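Local coordinates for protein 5-carboxyvanillate decarboxylase (Sphingomonas paucimobilis, PDB 4L6D) that probably catalyses the metal-dependent decarboxylation of 5-carboxyvanillate within an amidohydrolase fold, and holds manganese and vanillate, the expected product, in this crystal, at residues A[300-303]-A[304-307]; A[308-311]-A[312-315]; A[317-320]-A[321-325]; A[29-32]-A[33-36]. All blocks are in the same frame, centred on the assembly; numbering follows the deposited sequence.

How the contacts relate
Contacts 1 to 3 follow the chain through the last two helices, and contact 4, at 29-36, brings a second residue, L35, to the same bound vanillate that Y300 of contact 1 covers on one face. Contacts 1 and 2 share helix 303-311, their centres about 13 Å apart. Contact 2 then meets contact 3, centres about 10 Å apart, where K320 NZ lies 2.9 Å from R311 O, a probable hydrogen bond. Contacts 1 and 4 do not touch: the centres of the two contacts are about 25 Å apart, their nearest atoms about 5 Å. Contact 3 is remote from the metal and the ligand pocket, about 37 Å from contact 4, centre to centre.

Contact 1 of 4, residues A[300-303]-A[304-307]; sequences YQPM and APAV. With VNL (4-hydroxy-3-methoxybenzoate), chain J.
M303 O and V307 N close the first turn of helix 303-311 with a hydrogen bond of 2.9 Å that is almost straight. V307 is buried, and its CG2 lies against the same M303 O at 3.3 Å, while A306 is small enough to point its CB back at the preceding loop. The other side is loose: P302 and P305, both exposed, cross at about a right angle and meet most closely through their CG atoms, 3.8 Å apart. Rigid rings suit such a site, since proline has no N-H to leave without a partner at the start of a helix.

Tight packing returns at Y300. Its CG stands opposite the carbonyl carbon (chi1 -61°), which lays the ring flat under vanillate with the two planes nearly parallel. Vanillate CM2 hovers 3.4 Å above the centre of the Y300 ring, and Y300 CD1 meets vanillate C1 at 3.3 Å. T77 OG1 bonds to Y300 OH and holds the ring's far end. A leucine here would probably leave the ligand without its flat floor and T77 without its phenol partner. M49 and L53 of helix 49-54 flank Y300, M303 packs on helix 59-67, and Q301 and P302 meet M242 and Y241 of the second subunit.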
ATOM      1  N   TYR A 300      12.916  -6.312 -17.011  1.00  6.84           N
ATOM      2  CA  TYR A 300      12.394  -4.993 -16.674  1.00  8.21           C
ATOM      3  C   TYR A 300      13.359  -4.194 -15.796  1.00 10.68           C
ATOM      4  O   TYR A 300      13.287  -2.965 -15.740  1.00 12.83           O
ATOM      5  CB  TYR A 300      11.018  -5.139 -16.026  1.00  9.67           C
ATOM      6  CG  TYR A 300      10.004  -5.808 -16.948  1.00  9.96           C
ATOM      7  CD1 TYR A 300       9.436  -5.111 -18.015  1.00 11.56           C
ATOM      8  CD2 TYR A 300       9.637  -7.140 -16.771  1.00 11.02           C
ATOM      9  CE1 TYR A 300       8.518  -5.718 -18.875  1.00  9.98           C
ATOM     10  CE2 TYR A 300       8.717  -7.756 -17.625  1.00 10.11           C
ATOM     11  CZ  TYR A 300       8.161  -7.041 -18.670  1.00  9.56           C
ATOM     12  OH  TYR A 300       7.251  -7.633 -19.518  1.00  9.60           O
ATOM     13  N   GLN A 301      14.252  -4.903 -15.105  1.00  7.53           N
ATOM     14  CA  GLN A 301      15.346  -4.295 -14.354  1.00  8.65           C
ATOM     15  C   GLN A 301      16.645  -5.016 -14.691  1.00  8.27           C
ATOM     16  O   GLN A 301      16.624  -6.182 -15.090  1.00  7.47           O
ATOM     17  CB  GLN A 301      15.085  -4.362 -12.853  1.00 10.65           C
ATOM     18  CG  GLN A 301      13.862  -3.569 -12.459  1.00 12.29           C
ATOM     19  CD  GLN A 301      13.857  -3.144 -11.006  1.00 10.28           C
ATOM     20  OE1 GLN A 301      12.809  -2.845 -10.463  1.00  7.59           O
ATOM     21  NE2 GLN A 301      15.034  -3.061 -10.392  1.00 10.38           N
ATOM     22  N   PRO A 302      17.784  -4.326 -14.536  1.00  8.09           N
ATOM     23  CA  PRO A 302      19.084  -4.926 -14.852  1.00  6.90           C
ATOM     24  C   PRO A 302      19.618  -5.833 -13.746  1.00  8.47           C
ATOM     25  O   PRO A 302      19.330  -5.635 -12.567  1.00  6.84           O
ATOM     26  CB  PRO A 302      19.993  -3.706 -14.979  1.00  7.78           C
ATOM     27  CG  PRO A 302      19.406  -2.711 -14.061  1.00  8.09           C
ATOM     28  CD  PRO A 302      17.913  -2.893 -14.220  1.00  6.30           C
ATOM     29  N   MET A 303      20.418  -6.813 -14.139  1.00  5.72           N
ATOM     30  CA  MET A 303      20.925  -7.802 -13.191  1.00  5.35           C
ATOM     31  C   MET A 303      21.986  -7.285 -12.230  1.00  6.45           C
ATOM     32  O   MET A 303      21.930  -7.608 -11.047  1.00  5.83           O
ATOM     33  CB  MET A 303      21.458  -9.031 -13.929  1.00  5.79           C
ATOM     34  CG  MET A 303      20.394  -9.705 -14.768  1.00  5.54           C
ATOM     35  SD  MET A 303      20.883 -11.368 -15.257  1.00  6.98           S
ATOM     36  CE  MET A 303      20.052 -11.549 -16.841  1.00  6.44           C
ATOM     37  N   ALA A 304      22.952  -6.505 -12.721  1.00  5.97           N
ATOM     38  CA  ALA A 304      24.105  -6.140 -11.873  1.00  6.39           C
ATOM     39  C   ALA A 304      23.733  -5.461 -10.551  1.00  7.52           C
ATOM     40  O   ALA A 304      24.216  -5.879  -9.501  1.00  5.64           O
ATOM     41  CB  ALA A 304      25.154  -5.323 -12.640  1.00  6.26           C
ATOM     42  N   PRO A 305      22.858  -4.434 -10.585  1.00  6.57           N
ATOM     43  CA  PRO A 305      22.535  -3.801  -9.302  1.00  5.42           C
ATOM     44  C   PRO A 305      21.790  -4.749  -8.363  1.00  5.46           C
ATOM     45  O   PRO A 305      21.984  -4.680  -7.152  1.00  5.83           O
ATOM     46  CB  PRO A 305      21.630  -2.621  -9.684  1.00  8.10           C
ATOM     47  CG  PRO A 305      21.815  -2.416 -11.140  1.00  9.89           C
ATOM     48  CD  PRO A 305      22.322  -3.685 -11.740  1.00  7.47           C
ATOM     49  N   ALA A 306      20.942  -5.616  -8.905  1.00  4.95           N
ATOM     50  CA  ALA A 306      20.190  -6.540  -8.059  1.00  4.70           C
ATOM     51  C   ALA A 306      21.135  -7.535  -7.386  1.00  4.78           C
ATOM     52  O   ALA A 306      20.991  -7.862  -6.211  1.00  5.04           O
ATOM     53  CB  ALA A 306      19.127  -7.263  -8.883  1.00  5.63           C
ATOM     54  N   VAL A 307      22.090  -8.033  -8.159  1.00  5.00           N
ATOM     55  CA  VAL A 307      23.111  -8.935  -7.647  1.00  5.63           C
ATOM     56  C   VAL A 307      23.952  -8.257  -6.565  1.00  5.74           C
ATOM     57  O   VAL A 307      24.190  -8.832  -5.496  1.00  5.27           O
ATOM     58  CB  VAL A 307      24.005  -9.435  -8.804  1.00  6.44           C
ATOM     59  CG1 VAL A 307      25.260 -10.142  -8.278  1.00  5.67           C
ATOM     60  CG2 VAL A 307      23.200 -10.366  -9.708  1.00  6.53           C
TER
HETATM   61  C1  VNL J 402       7.322  -3.859 -15.787  1.00  9.41           C
HETATM   62  CO1 VNL J 402       8.134  -4.149 -14.682  1.00  9.82           C
HETATM   63  CO2 VNL J 402       6.445  -4.824 -16.321  1.00 10.71           C
HETATM   64  CM1 VNL J 402       8.091  -5.423 -14.087  1.00 12.26           C
HETATM   65  CM2 VNL J 402       6.377  -6.087 -15.739  1.00 10.80           C
HETATM   66  OM  VNL J 402       5.555  -7.089 -16.187  1.00 11.71           O
HETATM   67  CZ  VNL J 402       7.232  -6.400 -14.590  1.00 10.37           C
HETATM   68  CC  VNL J 402       7.414  -2.502 -16.433  1.00 11.63           C
HETATM   69  CV  VNL J 402       4.674  -6.859 -17.303  1.00  8.34           C
HETATM   70  O1  VNL J 402       8.381  -1.735 -16.178  1.00 12.91           O
HETATM   71  O2  VNL J 402       6.543  -2.184 -17.278  1.00 11.49           O
HETATM   72  O3  VNL J 402       7.359  -7.728 -14.291  1.00 11.87           O

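Contact 2 of 4, residues A[308-311]-A[312-315]; sequences QFIR and TAPI
T312 turns both of its donors on Q308 O, its side-chain hydroxyl and its backbone amide arriving from opposite faces of that carbonyl's plane. T312 OG1 gives its proton to Q308 O at 2.7 Å, tilted 23° from the plane, and T312 N reaches the same Q308 O at 3.0 Å through a bent bond, N-H...O 139°. The torsion responsible is chi1 of T312, 62°, which tucks OG1 between the backbone N and the carbonyl carbon and swings CG2 round to lie against Q308 O at 3.3 Å. Threonine suits the place because one short side chain supplies a hydroxyl that doubles the grip on a carbonyl in the last turn, and a methyl that packs beside it.

This is the C-terminal end of helix 303-311. T312 is the first residue to abandon helical angles, and A313 N falls back three residues to I310 O at 3.1 Å. P314 then forms the centre of an inverse gamma turn, whose bond from I315 N to A313 O is weak, and the chain heads toward helix 317-331.

I310 and F309 leave the helix away from 312-315, and of the two only the end of I310 returns, its CD1 4.2 Å from A313 CB in a light touch. I310 otherwise packs on L4, W294 and V323. F309 sets its ring against that of H277, the planes about 20° apart, while H277 NE2 bonds to F309 O. R311 is extended from CG to NE, and its NH2 bonds to N67 O.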
ATOM      1  N   GLN A 308      24.397  -7.036  -6.831  1.00  5.41           N
ATOM      2  CA  GLN A 308      25.260  -6.355  -5.883  1.00  5.59           C
ATOM      3  C   GLN A 308      24.514  -6.005  -4.605  1.00  5.46           C
ATOM      4  O   GLN A 308      25.107  -6.013  -3.523  1.00  5.84           O
ATOM      5  CB  GLN A 308      25.933  -5.162  -6.556  1.00  5.85           C
ATOM      6  CG  GLN A 308      26.853  -5.675  -7.663  1.00  6.12           C
ATOM      7  CD  GLN A 308      27.406  -4.604  -8.578  1.00  6.41           C
ATOM      8  OE1 GLN A 308      27.408  -3.411  -8.253  1.00  6.47           O
ATOM      9  NE2 GLN A 308      27.911  -5.036  -9.729  1.00  7.16           N
ATOM     10  N   PHE A 309      23.210  -5.760  -4.729  1.00  5.79           N
ATOM     11  CA  PHE A 309      22.351  -5.534  -3.564  1.00  5.61           C
ATOM     12  C   PHE A 309      22.406  -6.714  -2.584  1.00  4.85           C
ATOM     13  O   PHE A 309      22.647  -6.523  -1.383  1.00  4.91           O
ATOM     14  CB  PHE A 309      20.922  -5.240  -4.045  1.00  5.34           C
ATOM     15  CG  PHE A 309      19.826  -5.617  -3.071  1.00  4.45           C
ATOM     16  CD1 PHE A 309      19.624  -4.910  -1.888  1.00  4.62           C
ATOM     17  CD2 PHE A 309      18.963  -6.672  -3.377  1.00  5.08           C
ATOM     18  CE1 PHE A 309      18.583  -5.260  -1.016  1.00  4.27           C
ATOM     19  CE2 PHE A 309      17.928  -7.027  -2.516  1.00  4.57           C
ATOM     20  CZ  PHE A 309      17.744  -6.326  -1.331  1.00  7.07           C
ATOM     21  N   ILE A 310      22.232  -7.934  -3.081  1.00  5.06           N
ATOM     22  CA  ILE A 310      22.266  -9.080  -2.175  1.00  5.74           C
ATOM     23  C   ILE A 310      23.693  -9.465  -1.746  1.00  6.35           C
ATOM     24  O   ILE A 310      23.909  -9.816  -0.582  1.00  5.98           O
ATOM     25  CB  ILE A 310      21.442 -10.284  -2.714  1.00  5.59           C
ATOM     26  CG1 ILE A 310      21.361 -11.407  -1.677  1.00  5.38           C
ATOM     27  CG2 ILE A 310      22.029 -10.815  -3.999  1.00  5.95           C
ATOM     28  CD1 ILE A 310      20.671 -11.012  -0.392  1.00  6.61           C
ATOM     29  N   ARG A 311      24.673  -9.360  -2.649  1.00  5.29           N
ATOM     30  CA  ARG A 311      26.053  -9.698  -2.287  1.00  5.62           C
ATOM     31  C   ARG A 311      26.593  -8.801  -1.175  1.00  5.76           C
ATOM     32  O   ARG A 311      27.483  -9.205  -0.419  1.00  7.20           O
ATOM     33  CB  ARG A 311      26.991  -9.635  -3.500  1.00  5.87           C
ATOM     34  CG  ARG A 311      26.804 -10.763  -4.515  1.00  6.03           C
ATOM     35  CD  ARG A 311      28.024 -10.778  -5.437  1.00  6.21           C
ATOM     36  NE  ARG A 311      27.832 -11.529  -6.679  1.00  7.93           N
ATOM     37  CZ  ARG A 311      27.860 -12.851  -6.769  1.00 10.40           C
ATOM     38  NH1 ARG A 311      28.068 -13.591  -5.683  1.00 10.35           N
ATOM     39  NH2 ARG A 311      27.679 -13.434  -7.952  1.00 10.14           N
ATOM     40  N   THR A 312      26.079  -7.578  -1.094  1.00  5.80           N
ATOM     41  CA  THR A 312      26.549  -6.633  -0.091  1.00  5.81           C
ATOM     42  C   THR A 312      25.583  -6.459   1.082  1.00  5.61           C
ATOM     43  O   THR A 312      25.785  -5.565   1.905  1.00  7.49           O
ATOM     44  CB  THR A 312      26.805  -5.241  -0.689  1.00  5.92           C
ATOM     45  OG1 THR A 312      25.569  -4.713  -1.204  1.00  6.85           O
ATOM     46  CG2 THR A 312      27.841  -5.318  -1.809  1.00  9.40           C
ATOM     47  N   ALA A 313      24.555  -7.299   1.178  1.00  6.20           N
ATOM     48  CA  ALA A 313      23.564  -7.116   2.245  1.00  6.21           C
ATOM     49  C   ALA A 313      24.204  -7.302   3.629  1.00  7.02           C
ATOM     50  O   ALA A 313      24.984  -8.243   3.842  1.00  7.39           O
ATOM     51  CB  ALA A 313      22.408  -8.056   2.062  1.00  5.99           C
ATOM     52  N   PRO A 314      23.875  -6.408   4.575  1.00  6.13           N
ATOM     53  CA  PRO A 314      24.474  -6.448   5.913  1.00  6.58           C
ATOM     54  C   PRO A 314      23.751  -7.451   6.809  1.00  8.46           C
ATOM     55  O   PRO A 314      23.088  -7.097   7.790  1.00 11.49           O
ATOM     56  CB  PRO A 314      24.300  -5.013   6.411  1.00  9.11           C
ATOM     57  CG  PRO A 314      23.075  -4.538   5.726  1.00  9.27           C
ATOM     58  CD  PRO A 314      23.091  -5.179   4.359  1.00  9.03           C
ATOM     59  N   ILE A 315      23.889  -8.717   6.430  1.00  6.23           N
ATOM     60  CA  ILE A 315      23.290  -9.844   7.125  1.00  7.41           C
ATOM     61  C   ILE A 315      24.341 -10.951   7.141  1.00  7.96           C
ATOM     62  O   ILE A 315      25.261 -10.948   6.320  1.00  7.88           O
ATOM     63  CB  ILE A 315      21.999 -10.322   6.410  1.00  7.15           C
ATOM     64  CG1 ILE A 315      22.309 -10.703   4.957  1.00  7.29           C
ATOM     65  CG2 ILE A 315      20.930  -9.242   6.491  1.00 10.88           C
ATOM     66  CD1 ILE A 315      21.092 -11.095   4.129  1.00  9.09           C
TER

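Contact 3 of 4, residues A[317-320]-A[321-325]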
ATOM      1  N   GLU A 317      26.343 -14.482   6.628  1.00  6.41           N
ATOM      2  CA  GLU A 317      26.480 -15.268   5.401  1.00  6.38           C
ATOM      3  C   GLU A 317      25.453 -16.390   5.293  1.00  6.22           C
ATOM      4  O   GLU A 317      24.963 -16.686   4.196  1.00  6.77           O
ATOM      5  CB  GLU A 317      27.892 -15.836   5.281  1.00  7.15           C
ATOM      6  CG  GLU A 317      28.935 -14.792   4.903  1.00  9.68           C
ATOM      7  CD  GLU A 317      28.621 -14.115   3.576  1.00  9.13           C
ATOM      8  OE1 GLU A 317      28.768 -14.766   2.524  1.00 11.35           O
ATOM      9  OE2 GLU A 317      28.231 -12.933   3.584  1.00  8.01           O
ATOM     10  N   ASP A 318      25.115 -17.024   6.413  1.00  6.90           N
ATOM     11  CA  ASP A 318      24.129 -18.097   6.306  1.00  6.59           C
ATOM     12  C   ASP A 318      22.732 -17.586   5.943  1.00  8.93           C
ATOM     13  O   ASP A 318      22.045 -18.185   5.122  1.00  8.60           O
ATOM     14  CB  ASP A 318      24.126 -19.071   7.501  1.00  6.71           C
ATOM     15  CG  ASP A 318      23.918 -18.397   8.852  1.00  7.86           C
ATOM     16  OD1 ASP A 318      23.612 -17.187   8.931  1.00  8.91           O
ATOM     17  OD2 ASP A 318      24.049 -19.138   9.863  1.00 10.14           O
ATOM     18  N   VAL A 319      22.329 -16.457   6.517  1.00  5.66           N
ATOM     19  CA  VAL A 319      21.046 -15.854   6.173  1.00  5.42           C
ATOM     20  C   VAL A 319      21.096 -15.358   4.725  1.00  5.13           C
ATOM     21  O   VAL A 319      20.122 -15.483   3.980  1.00  5.00           O
ATOM     22  CB  VAL A 319      20.694 -14.695   7.132  1.00  5.88           C
ATOM     23  CG1 VAL A 319      19.470 -13.958   6.655  1.00  6.54           C
ATOM     24  CG2 VAL A 319      20.445 -15.240   8.538  1.00  7.80           C
ATOM     25  N   LYS A 320      22.247 -14.830   4.315  1.00  6.49           N
ATOM     26  CA  LYS A 320      22.394 -14.340   2.947  1.00  5.15           C
ATOM     27  C   LYS A 320      22.225 -15.490   1.958  1.00  5.87           C
ATOM     28  O   LYS A 320      21.589 -15.319   0.916  1.00  6.91           O
ATOM     29  CB  LYS A 320      23.767 -13.680   2.756  1.00  5.39           C
ATOM     30  CG  LYS A 320      23.909 -12.990   1.408  1.00  6.93           C
ATOM     31  CD  LYS A 320      25.336 -12.550   1.152  1.00  7.63           C
ATOM     32  CE  LYS A 320      25.697 -11.346   1.997  1.00  6.29           C
ATOM     33  NZ  LYS A 320      27.162 -11.034   1.842  1.00  7.67           N
ATOM     34  N   ALA A 321      22.767 -16.662   2.283  1.00  5.40           N
ATOM     35  CA  ALA A 321      22.623 -17.824   1.399  1.00  5.45           C
ATOM     36  C   ALA A 321      21.155 -18.244   1.290  1.00  7.18           C
ATOM     37  O   ALA A 321      20.700 -18.649   0.218  1.00  5.88           O
ATOM     38  CB  ALA A 321      23.465 -18.982   1.885  1.00  6.14           C
ATOM     39  N   MET A 322      20.421 -18.153   2.399  1.00  5.75           N
ATOM     40  CA  MET A 322      18.994 -18.483   2.385  1.00  5.88           C
ATOM     41  C   MET A 322      18.249 -17.542   1.447  1.00  5.72           C
ATOM     42  O   MET A 322      17.503 -17.986   0.566  1.00  5.92           O
ATOM     43  CB  MET A 322      18.388 -18.409   3.793  1.00  5.94           C
ATOM     44  CG  MET A 322      19.002 -19.391   4.787  1.00  6.19           C
ATOM     45  SD  MET A 322      18.653 -18.998   6.515  1.00  8.36           S
ATOM     46  CE  MET A 322      16.899 -19.333   6.548  1.00 10.00           C
ATOM     47  N   VAL A 323      18.473 -16.242   1.613  1.00  4.64           N
ATOM     48  CA  VAL A 323      17.796 -15.249   0.787  1.00  4.32           C
ATOM     49  C   VAL A 323      18.218 -15.348  -0.688  1.00  4.34           C
ATOM     50  O   VAL A 323      17.376 -15.299  -1.588  1.00  4.89           O
ATOM     51  CB  VAL A 323      18.024 -13.832   1.334  1.00  4.55           C
ATOM     52  CG1 VAL A 323      17.372 -12.802   0.424  1.00  6.49           C
ATOM     53  CG2 VAL A 323      17.475 -13.734   2.757  1.00  7.87           C
ATOM     54  N   ALA A 324      19.518 -15.521  -0.928  1.00  4.81           N
ATOM     55  CA  ALA A 324      20.034 -15.540  -2.299  1.00  4.62           C
ATOM     56  C   ALA A 324      19.522 -16.729  -3.108  1.00  5.21           C
ATOM     57  O   ALA A 324      19.368 -16.632  -4.322  1.00  5.86           O
ATOM     58  CB  ALA A 324      21.557 -15.532  -2.293  1.00  6.74           C
ATOM     59  N   GLY A 325      19.288 -17.863  -2.456  1.00  4.75           N
ATOM     60  CA  GLY A 325      18.888 -19.049  -3.195  1.00  4.81           C
ATOM     61  C   GLY A 325      18.365 -20.236  -2.416  1.00  5.52           C
ATOM     62  O   GLY A 325      17.624 -21.042  -2.974  1.00  6.44           O
TER
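K320 makes two short polar bonds, both 2.8 Å: its backbone O takes A324 N, and its NZ forms a salt bridge with E317 OE2, on the syn lone pair of that oxygen. CG lies opposite the backbone N (chi1 -172°), and a bend at chi3 (-74°) curls the chain toward E317, where NZ also serves R311 O at the end of the preceding helix. A methionine in its place would probably leave E317 without its counter-charge and R311 O without that donor. Regular helical bonds surround this pair, from A321 N to E317 O at 2.9 Å and from V323 N to V319 O at 3.0 Å, and a wider pi-type turn follows at 322-325.

Packing is lighter. M322 lays CG on D318 O at 3.3 Å, and V319 CG1 faces V323 CG2 at 4.4 Å, one turn apart. A324, with only a methyl, packs on L2 and L4.

Backbone bonds join V323 to W294 and A324 to I5. They tie helix 317-331 to strand 5-11 and to the chain just after strand 292-293, the first and last strands of a TIM-barrel fold.

Contact 4 of 4, residues A[29-32]-A[33-36]; sequences ASLD and MILV
L31 sends CG opposite its backbone N (chi1 -168°), which brings its CD1 to within 3.7 Å of I34 CD1, the two side chains lying side by side and pointing the same way. S30 also extends its hydroxyl opposite the backbone N (chi1 175°), which places S30 OG to accept D32 N at 3.3 Å in a capping bond ahead of helix 33-40. Serine fits because its hydroxyl, one bond beyond CB, is close enough to accept from the amide two residues on.

The backbone from S30 to M33 makes a type I turn, closed by M33 N to S30 O at 3.0 Å. Further along, V36 N reaches D32 O at 2.9 Å, and V36 CG2 packs on D32 O at 3.3 Å. A water donates to L31 O (2.8 Å) and accepts from L35 N, linking the two backbone groups in the first turn.

D32 is buried, yet its carboxylate is answered by a salt bridge from R176 and by the amide of A177. That pairing would be expected to favour the ionised acid and fix the helix start, from which L35 reaches the vanillate pocket with an apolar side chain.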
ATOM      1  N   ALA A  29     -10.794  -2.195 -22.416  1.00  9.36           N
ATOM      2  CA  ALA A  29     -10.610  -1.037 -21.538  1.00 10.42           C
ATOM      3  C   ALA A  29      -9.718  -1.326 -20.336  1.00 10.18           C
ATOM      4  O   ALA A  29      -9.480  -0.438 -19.510  1.00 11.36           O
ATOM      5  CB  ALA A  29     -11.961  -0.497 -21.071  1.00 10.45           C
ATOM      6  N   SER A  30      -9.246  -2.565 -20.216  1.00  8.02           N
ATOM      7  CA  SER A  30      -8.357  -2.938 -19.114  1.00  7.85           C
ATOM      8  C   SER A  30      -7.156  -2.004 -19.047  1.00  7.36           C
ATOM      9  O   SER A  30      -6.593  -1.648 -20.074  1.00  7.54           O
ATOM     10  CB  SER A  30      -7.865  -4.374 -19.283  1.00  7.70           C
ATOM     11  OG  SER A  30      -6.919  -4.698 -18.270  1.00  7.27           O
ATOM     12  N   LEU A  31      -6.754  -1.624 -17.836  1.00  7.07           N
ATOM     13  CA  LEU A  31      -5.611  -0.737 -17.668  1.00  8.33           C
ATOM     14  C   LEU A  31      -4.311  -1.391 -18.146  1.00  8.70           C
ATOM     15  O   LEU A  31      -3.340  -0.698 -18.436  1.00  8.34           O
ATOM     16  CB  LEU A  31      -5.492  -0.258 -16.216  1.00  8.07           C
ATOM     17  CG  LEU A  31      -4.519   0.891 -15.930  1.00  6.66           C
ATOM     18  CD1 LEU A  31      -4.953   2.179 -16.590  1.00 10.92           C
ATOM     19  CD2 LEU A  31      -4.415   1.083 -14.430  1.00  8.72           C
ATOM     20  N   ASP A  32      -4.296  -2.719 -18.260  1.00  7.67           N
ATOM     21  CA  ASP A  32      -3.131  -3.396 -18.826  1.00  7.56           C
ATOM     22  C   ASP A  32      -2.895  -3.055 -20.285  1.00  6.76           C
ATOM     23  O   ASP A  32      -1.823  -3.336 -20.806  1.00  6.95           O
ATOM     24  CB  ASP A  32      -3.225  -4.909 -18.672  1.00  6.35           C
ATOM     25  CG  ASP A  32      -3.018  -5.343 -17.251  1.00  6.92           C
ATOM     26  OD1 ASP A  32      -1.862  -5.287 -16.764  1.00  7.65           O
ATOM     27  OD2 ASP A  32      -4.012  -5.710 -16.606  1.00  7.98           O
ATOM     28  N   MET A  33      -3.886  -2.472 -20.954  1.00  7.15           N
ATOM     29  CA  MET A  33      -3.705  -2.085 -22.358  1.00  7.54           C
ATOM     30  C   MET A  33      -2.604  -1.045 -22.556  1.00  8.15           C
ATOM     31  O   MET A  33      -2.066  -0.932 -23.655  1.00  8.18           O
ATOM     32  CB  MET A  33      -5.023  -1.624 -22.995  1.00  9.12           C
ATOM     33  CG  MET A  33      -6.034  -2.761 -23.160  1.00  9.12           C
ATOM     34  SD  MET A  33      -5.531  -4.047 -24.329  1.00 11.29           S
ATOM     35  CE  MET A  33      -5.836  -3.196 -25.880  1.00 13.75           C
ATOM     36  N   ILE A  34      -2.260  -0.300 -21.501  1.00  8.83           N
ATOM     37  CA  ILE A  34      -1.146   0.637 -21.591  1.00  9.78           C
ATOM     38  C   ILE A  34       0.156  -0.136 -21.838  1.00  7.18           C
ATOM     39  O   ILE A  34       0.839   0.106 -22.831  1.00  9.77           O
ATOM     40  CB  ILE A  34      -1.045   1.547 -20.340  1.00  8.54           C
ATOM     41  CG1 ILE A  34      -2.285   2.442 -20.239  1.00  8.87           C
ATOM     42  CG2 ILE A  34       0.218   2.392 -20.399  1.00 12.99           C
ATOM     43  CD1 ILE A  34      -2.356   3.299 -18.970  1.00  9.99           C
ATOM     44  N   LEU A  35       0.477  -1.073 -20.950  1.00  7.72           N
ATOM     45  CA  LEU A  35       1.609  -1.980 -21.147  1.00  8.33           C
ATOM     46  C   LEU A  35       1.511  -2.717 -22.482  1.00  9.37           C
ATOM     47  O   LEU A  35       2.484  -2.797 -23.238  1.00  7.92           O
ATOM     48  CB  LEU A  35       1.648  -3.019 -20.021  1.00  7.12           C
ATOM     49  CG  LEU A  35       2.564  -4.223 -20.239  1.00  9.19           C
ATOM     50  CD1 LEU A  35       4.008  -3.791 -20.117  1.00 10.83           C
ATOM     51  CD2 LEU A  35       2.234  -5.335 -19.257  1.00 11.16           C
ATOM     52  N   VAL A  36       0.333  -3.269 -22.774  1.00  7.79           N
ATOM     53  CA  VAL A  36       0.203  -4.139 -23.940  1.00  8.92           C
ATOM     54  C   VAL A  36       0.471  -3.368 -25.237  1.00  9.56           C
ATOM     55  O   VAL A  36       1.175  -3.854 -26.120  1.00  9.03           O
ATOM     56  CB  VAL A  36      -1.146  -4.887 -23.950  1.00 10.26           C
ATOM     57  CG1 VAL A  36      -1.368  -5.593 -25.276  1.00 10.35           C
ATOM     58  CG2 VAL A  36      -1.183  -5.893 -22.796  1.00  8.55           C
TER
HETATM   59  O   HOH W   1      -0.605  -1.152 -17.972  1.00  7.77           O